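Local coordinates for acetylcholine-binding protein (Bulinus truncatus, PDB 2BJ0) that probably binds acetylcholine, as a soluble pentameric relative of the ligand-binding domain of nicotinic acetylcholine receptors, at residues A[44-53]-A[113-124]. Numbering follows the deposited sequence.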
ATOM      1  N   ASP A  44     -12.319  -7.018  23.204  1.00 29.76           N
ATOM      2  CA  ASP A  44     -13.689  -6.746  22.761  1.00 28.56           C
ATOM      3  C   ASP A  44     -13.746  -6.236  21.323  1.00 27.19           C
ATOM      4  O   ASP A  44     -14.308  -5.180  21.071  1.00 26.63           O
ATOM      5  CB  ASP A  44     -14.346  -5.737  23.690  1.00 29.33           C
ATOM      6  CG  ASP A  44     -14.960  -6.390  24.902  1.00 30.84           C
ATOM      7  OD1 ASP A  44     -15.204  -7.625  24.870  1.00 32.35           O
ATOM      8  OD2 ASP A  44     -15.232  -5.744  25.932  1.00 32.62           O
ATOM      9  N   GLN A  45     -13.130  -6.988  20.403  1.00 25.67           N
ATOM     10  CA  GLN A  45     -13.106  -6.647  18.995  1.00 25.06           C
ATOM     11  C   GLN A  45     -13.488  -7.850  18.148  1.00 24.58           C
ATOM     12  O   GLN A  45     -13.122  -8.996  18.457  1.00 24.42           O
ATOM     13  CB  GLN A  45     -11.715  -6.118  18.586  1.00 25.50           C
ATOM     14  CG  GLN A  45     -11.366  -4.820  19.299  1.00 24.97           C
ATOM     15  CD  GLN A  45      -9.929  -4.355  19.035  1.00 26.11           C
ATOM     16  OE1 GLN A  45      -9.252  -4.901  18.172  1.00 26.10           O
ATOM     17  NE2 GLN A  45      -9.474  -3.343  19.795  1.00 27.41           N
ATOM     18  N   VAL A  46     -14.204  -7.566  17.062  1.00 24.12           N
ATOM     19  CA  VAL A  46     -14.770  -8.577  16.145  1.00 23.89           C
ATOM     20  C   VAL A  46     -14.397  -8.200  14.732  1.00 25.10           C
ATOM     21  O   VAL A  46     -14.400  -7.011  14.403  1.00 26.41           O
ATOM     22  CB  VAL A  46     -16.326  -8.615  16.260  1.00 22.86           C
ATOM     23  CG1 VAL A  46     -16.931  -9.471  15.167  1.00 22.90           C
ATOM     24  CG2 VAL A  46     -16.709  -9.183  17.637  1.00 23.00           C
ATOM     25  N   GLU A  47     -14.024  -9.193  13.926  1.00 25.19           N
ATOM     26  CA  GLU A  47     -13.719  -9.005  12.504  1.00 25.26           C
ATOM     27  C   GLU A  47     -14.620  -9.969  11.774  1.00 22.92           C
ATOM     28  O   GLU A  47     -14.698 -11.137  12.117  1.00 22.05           O
ATOM     29  CB  GLU A  47     -12.256  -9.382  12.141  1.00 24.84           C
ATOM     30  CG  GLU A  47     -11.152  -8.469  12.621  1.00 27.32           C
ATOM     31  CD  GLU A  47      -9.840  -8.670  11.836  1.00 29.80           C
ATOM     32  OE1 GLU A  47      -9.641  -9.739  11.203  1.00 32.55           O
ATOM     33  OE2 GLU A  47      -9.001  -7.741  11.834  1.00 35.81           O
ATOM     34  N   VAL A  48     -15.297  -9.460  10.760  1.00 23.44           N
ATOM     35  CA  VAL A  48     -16.209 -10.239   9.954  1.00 23.38           C
ATOM     36  C   VAL A  48     -15.770 -10.152   8.501  1.00 23.43           C
ATOM     37  O   VAL A  48     -15.081  -9.219   8.118  1.00 22.65           O
ATOM     38  CB  VAL A  48     -17.684  -9.691  10.062  1.00 23.51           C
ATOM     39  CG1 VAL A  48     -18.190  -9.753  11.488  1.00 24.16           C
ATOM     40  CG2 VAL A  48     -17.790  -8.290   9.520  1.00 24.43           C
ATOM     41  N   VAL A  49     -16.160 -11.146   7.702  1.00 23.66           N
ATOM     42  CA  VAL A  49     -16.217 -10.976   6.248  1.00 22.95           C
ATOM     43  C   VAL A  49     -17.651 -10.668   5.825  1.00 23.68           C
ATOM     44  O   VAL A  49     -18.589 -11.395   6.170  1.00 23.38           O
ATOM     45  CB  VAL A  49     -15.681 -12.198   5.521  1.00 24.07           C
ATOM     46  CG1 VAL A  49     -15.799 -12.029   3.989  1.00 25.47           C
ATOM     47  CG2 VAL A  49     -14.224 -12.417   5.909  1.00 20.61           C
ATOM     48  N   LEU A  50     -17.792  -9.606   5.044  1.00 24.86           N
ATOM     49  CA  LEU A  50     -19.087  -9.039   4.698  1.00 24.83           C
ATOM     50  C   LEU A  50     -19.087  -8.682   3.212  1.00 25.54           C
ATOM     51  O   LEU A  50     -18.175  -7.979   2.733  1.00 25.88           O
ATOM     52  CB  LEU A  50     -19.297  -7.781   5.550  1.00 25.53           C
ATOM     53  CG  LEU A  50     -20.598  -6.974   5.445  1.00 24.09           C
ATOM     54  CD1 LEU A  50     -21.789  -7.739   6.082  1.00 24.32           C
ATOM     55  CD2 LEU A  50     -20.447  -5.594   6.083  1.00 23.30           C
ATOM     56  N   TRP A  51     -20.071  -9.184   2.458  1.00 24.63           N
ATOM     57  CA  TRP A  51     -20.354  -8.611   1.144  1.00 24.57           C
ATOM     58  C   TRP A  51     -21.396  -7.531   1.302  1.00 25.62           C
ATOM     59  O   TRP A  51     -22.392  -7.751   1.985  1.00 25.62           O
ATOM     60  CB  TRP A  51     -20.922  -9.658   0.194  1.00 24.28           C
ATOM     61  CG  TRP A  51     -20.082 -10.857  -0.040  1.00 23.70           C
ATOM     62  CD1 TRP A  51     -18.801 -11.113   0.441  1.00 24.24           C
ATOM     63  CD2 TRP A  51     -20.434 -11.981  -0.849  1.00 23.72           C
ATOM     64  NE1 TRP A  51     -18.358 -12.327  -0.042  1.00 23.87           N
ATOM     65  CE2 TRP A  51     -19.332 -12.879  -0.833  1.00 24.05           C
ATOM     66  CE3 TRP A  51     -21.576 -12.331  -1.593  1.00 25.77           C
ATOM     67  CZ2 TRP A  51     -19.350 -14.095  -1.512  1.00 22.98           C
ATOM     68  CZ3 TRP A  51     -21.581 -13.553  -2.284  1.00 25.61           C
ATOM     69  CH2 TRP A  51     -20.474 -14.404  -2.238  1.00 26.45           C
ATOM     70  N   THR A  52     -21.148  -6.375   0.686  1.00 25.91           N
ATOM     71  CA  THR A  52     -22.077  -5.258   0.599  1.00 26.31           C
ATOM     72  C   THR A  52     -22.576  -5.273  -0.815  1.00 27.31           C
ATOM     73  O   THR A  52     -21.779  -5.206  -1.728  1.00 27.47           O
ATOM     74  CB  THR A  52     -21.368  -3.904   0.849  1.00 25.91           C
ATOM     75  OG1 THR A  52     -21.064  -3.782   2.240  1.00 26.31           O
ATOM     76  CG2 THR A  52     -22.339  -2.708   0.627  1.00 25.89           C
ATOM     77  N   GLN A  53     -23.888  -5.382  -1.009  1.00 26.38           N
ATOM     78  CA  GLN A  53     -24.431  -5.421  -2.349  1.00 28.03           C
ATOM     79  C   GLN A  53     -25.094  -4.101  -2.602  1.00 27.94           C
ATOM     80  O   GLN A  53     -26.186  -3.871  -2.100  1.00 26.66           O
ATOM     81  CB  GLN A  53     -25.448  -6.569  -2.504  1.00 27.75           C
ATOM     82  CG  GLN A  53     -24.969  -7.908  -1.965  1.00 29.57           C
ATOM     83  CD  GLN A  53     -25.985  -9.048  -2.103  1.00 31.70           C
ATOM     84  OE1 GLN A  53     -25.596 -10.207  -2.098  1.00 36.81           O
ATOM     85  NE2 GLN A  53     -27.276  -8.719  -2.225  1.00 36.29           N
ATOM     86  N   VAL A 113     -20.516  -5.107  -5.616  1.00 25.09           N
ATOM     87  CA  VAL A 113     -20.534  -6.049  -4.512  1.00 23.95           C
ATOM     88  C   VAL A 113     -19.122  -6.254  -4.029  1.00 24.17           C
ATOM     89  O   VAL A 113     -18.505  -7.232  -4.379  1.00 23.52           O
ATOM     90  CB  VAL A 113     -21.143  -7.426  -4.900  1.00 23.81           C
ATOM     91  CG1 VAL A 113     -21.283  -8.332  -3.639  1.00 24.04           C
ATOM     92  CG2 VAL A 113     -22.503  -7.263  -5.569  1.00 22.18           C
ATOM     93  N   PRO A 114     -18.620  -5.340  -3.211  1.00 24.32           N
ATOM     94  CA  PRO A 114     -17.333  -5.553  -2.570  1.00 24.16           C
ATOM     95  C   PRO A 114     -17.380  -6.615  -1.432  1.00 23.93           C
ATOM     96  O   PRO A 114     -18.275  -6.566  -0.596  1.00 24.17           O
ATOM     97  CB  PRO A 114     -16.983  -4.161  -1.997  1.00 24.30           C
ATOM     98  CG  PRO A 114     -18.263  -3.405  -1.882  1.00 25.02           C
ATOM     99  CD  PRO A 114     -19.237  -4.046  -2.843  1.00 23.15           C
ATOM    100  N   SER A 115     -16.442  -7.565  -1.409  1.00 22.77           N
ATOM    101  CA  SER A 115     -16.258  -8.361  -0.205  1.00 21.96           C
ATOM    102  C   SER A 115     -15.188  -7.702   0.668  1.00 23.26           C
ATOM    103  O   SER A 115     -14.033  -7.502   0.178  1.00 22.36           O
ATOM    104  CB  SER A 115     -15.871  -9.792  -0.560  1.00 20.92           C
ATOM    105  OG  SER A 115     -15.719 -10.562   0.643  1.00 22.15           O
ATOM    106  N   GLN A 116     -15.511  -7.367   1.930  1.00 22.40           N
ATOM    107  CA  GLN A 116     -14.507  -6.713   2.817  1.00 23.07           C
ATOM    108  C   GLN A 116     -14.407  -7.345   4.186  1.00 24.53           C
ATOM    109  O   GLN A 116     -15.413  -7.804   4.757  1.00 24.95           O
ATOM    110  CB  GLN A 116     -14.789  -5.217   3.009  1.00 23.05           C
ATOM    111  CG  GLN A 116     -14.992  -4.410   1.698  1.00 22.61           C
ATOM    112  CD  GLN A 116     -15.697  -3.107   1.947  1.00 25.51           C
ATOM    113  OE1 GLN A 116     -16.945  -3.060   2.132  1.00 24.27           O
ATOM    114  NE2 GLN A 116     -14.942  -2.052   1.982  1.00 21.82           N
ATOM    115  N   ARG A 117     -13.191  -7.349   4.713  1.00 24.80           N
ATOM    116  CA  ARG A 117     -12.942  -7.733   6.094  1.00 26.26           C
ATOM    117  C   ARG A 117     -12.968  -6.468   6.940  1.00 25.89           C
ATOM    118  O   ARG A 117     -12.138  -5.581   6.729  1.00 26.48           O
ATOM    119  CB  ARG A 117     -11.577  -8.446   6.252  1.00 25.22           C
ATOM    120  CG  ARG A 117     -11.334  -8.785   7.713  1.00 26.32           C
ATOM    121  CD  ARG A 117     -10.110  -9.653   8.026  1.00 29.06           C
ATOM    122  NE  ARG A 117      -8.903  -9.236   7.323  1.00 32.21           N
ATOM    123  CZ  ARG A 117      -7.698  -9.190   7.870  1.00 35.37           C
ATOM    124  NH1 ARG A 117      -7.523  -9.480   9.157  1.00 37.20           N
ATOM    125  NH2 ARG A 117      -6.665  -8.818   7.135  1.00 36.72           N
ATOM    126  N   VAL A 118     -13.912  -6.412   7.894  1.00 25.56           N
ATOM    127  CA  VAL A 118     -14.239  -5.231   8.695  1.00 25.04           C
ATOM    128  C   VAL A 118     -14.084  -5.514  10.200  1.00 24.56           C
ATOM    129  O   VAL A 118     -14.618  -6.497  10.709  1.00 23.93           O
ATOM    130  CB  VAL A 118     -15.723  -4.777   8.449  1.00 25.66           C
ATOM    131  CG1 VAL A 118     -15.977  -3.417   9.065  1.00 26.98           C
ATOM    132  CG2 VAL A 118     -16.006  -4.664   6.968  1.00 26.07           C
ATOM    133  N   ARG A 119     -13.393  -4.618  10.903  1.00 24.04           N
ATOM    134  CA  ARG A 119     -13.112  -4.764  12.313  1.00 24.59           C
ATOM    135  C   ARG A 119     -13.800  -3.668  13.108  1.00 23.71           C
ATOM    136  O   ARG A 119     -13.802  -2.509  12.709  1.00 22.72           O
ATOM    137  CB  ARG A 119     -11.587  -4.685  12.560  1.00 23.57           C
ATOM    138  CG  ARG A 119     -11.142  -5.082  14.002  1.00 25.50           C
ATOM    139  CD  ARG A 119      -9.642  -4.727  14.287  1.00 26.95           C
ATOM    140  NE  ARG A 119      -8.775  -5.500  13.395  1.00 32.81           N
ATOM    141  CZ  ARG A 119      -7.491  -5.222  13.112  1.00 36.67           C
ATOM    142  NH1 ARG A 119      -6.890  -4.154  13.635  1.00 37.74           N
ATOM    143  NH2 ARG A 119      -6.818  -6.019  12.274  1.00 34.58           N
ATOM    144  N   PHE A 120     -14.335  -4.029  14.273  1.00 24.71           N
ATOM    145  CA  PHE A 120     -15.079  -3.070  15.096  1.00 25.17           C
ATOM    146  C   PHE A 120     -15.174  -3.568  16.532  1.00 25.48           C
ATOM    147  O   PHE A 120     -14.905  -4.721  16.786  1.00 24.92           O
ATOM    148  CB  PHE A 120     -16.466  -2.832  14.486  1.00 26.20           C
ATOM    149  CG  PHE A 120     -17.277  -4.077  14.352  1.00 28.52           C
ATOM    150  CD1 PHE A 120     -18.097  -4.509  15.412  1.00 30.82           C
ATOM    151  CD2 PHE A 120     -17.217  -4.833  13.188  1.00 28.24           C
ATOM    152  CE1 PHE A 120     -18.851  -5.686  15.313  1.00 32.51           C
ATOM    153  CE2 PHE A 120     -17.953  -6.006  13.079  1.00 31.48           C
ATOM    154  CZ  PHE A 120     -18.782  -6.433  14.142  1.00 31.12           C
ATOM    155  N   THR A 121     -15.517  -2.694  17.486  1.00 26.19           N
ATOM    156  CA  THR A 121     -15.599  -3.131  18.874  1.00 27.55           C
ATOM    157  C   THR A 121     -17.001  -3.596  19.206  1.00 28.68           C
ATOM    158  O   THR A 121     -17.972  -3.118  18.634  1.00 27.60           O
ATOM    159  CB  THR A 121     -15.151  -2.033  19.896  1.00 28.13           C
ATOM    160  OG1 THR A 121     -16.065  -0.947  19.855  1.00 30.67           O
ATOM    161  CG2 THR A 121     -13.893  -1.367  19.446  1.00 26.59           C
ATOM    162  N   CYS A 122     -17.073  -4.530  20.150  1.00 30.45           N
ATOM    163  CA  CYS A 122     -18.290  -5.162  20.552  1.00 31.05           C
ATOM    164  C   CYS A 122     -18.009  -5.670  21.949  1.00 30.61           C
ATOM    165  O   CYS A 122     -16.924  -6.188  22.200  1.00 29.79           O
ATOM    166  CB  CYS A 122     -18.592  -6.361  19.629  1.00 32.43           C
ATOM    167  SG  CYS A 122     -20.275  -7.063  19.867  1.00 34.81           S
ATOM    168  N   ASP A 123     -18.960  -5.493  22.861  1.00 29.47           N
ATOM    169  CA  ASP A 123     -18.892  -6.171  24.180  1.00 30.62           C
ATOM    170  C   ASP A 123     -19.124  -7.686  24.066  1.00 30.08           C
ATOM    171  O   ASP A 123     -20.248  -8.139  23.789  1.00 30.46           O
ATOM    172  CB  ASP A 123     -19.911  -5.550  25.149  1.00 30.94           C
ATOM    173  CG  ASP A 123     -19.666  -5.932  26.587  1.00 32.97           C
ATOM    174  OD1 ASP A 123     -18.944  -6.919  26.847  1.00 34.96           O
ATOM    175  OD2 ASP A 123     -20.174  -5.287  27.536  1.00 36.28           O
ATOM    176  N   LEU A 124     -18.059  -8.463  24.263  1.00 29.54           N
ATOM    177  CA  LEU A 124     -18.128  -9.921  24.107  1.00 29.75           C
ATOM    178  C   LEU A 124     -18.282 -10.700  25.422  1.00 30.80           C
ATOM    179  O   LEU A 124     -18.020 -11.891  25.498  1.00 31.04           O
ATOM    180  CB  LEU A 124     -16.920 -10.451  23.308  1.00 28.76           C
ATOM    181  CG  LEU A 124     -16.791  -9.862  21.893  1.00 28.02           C
ATOM    182  CD1 LEU A 124     -15.566 -10.427  21.200  1.00 28.12           C
ATOM    183  CD2 LEU A 124     -18.077 -10.124  21.093  1.00 26.87           C
TER
HETATM  184  O   HOH W   1     -16.444  -7.288  27.714  1.00 44.51           O
HETATM  185  O   HOH W   2     -18.837  -5.024   2.710  1.00 28.65           O
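Glu47 reaches across to two arginines of the neighbouring antiparallel strand. Glu47 CB sits 4.0 Å from the carbonyl O of Val118. Glu47 CG, anti to the carbonyl carbon (chi1 -71°), lies 3.7 Å from Arg119 CG, and this torsion with the extended chain beyond it carries the carboxylate along Arg119 to its guanidinium. There the two oxygens part company. Glu47 OE2 takes both NE (2.7 Å) and NH2 of Arg119, a side-on grip with carboxylate and guanidinium only 12° from coplanar. Glu47 OE1 is met on its syn side by Arg117 NH1 at 3.0 Å, from a guanidinium turned 76° to the carboxylate; Arg117 NH2 goes on to Glu95.

Paired backbone bonds at Val46–Phe120, Val48–Val118 and Leu50–Gln116 hold the strands in register. On the face shared by these residues, Val46 CB lies over the Phe120 ring, 4.3 Å from its centroid, in a CH-pi contact, while Val48 CG1 comes to the ring edge. Phe120 also packs on Cys135, the disulfide partner of Cys122, and on Ile137, joining the two sheets of the immunoglobulin-like sandwich. Where one strand begins and the other has ended, Asp44 OD1 accepts the N-H of Leu124 from above its carboxylate plane.

The contact thus has a mainly apolar face turned into the sandwich and a mixed one at the subunit interfaces, where two arginines probably stabilise Glu47 as a carboxylate.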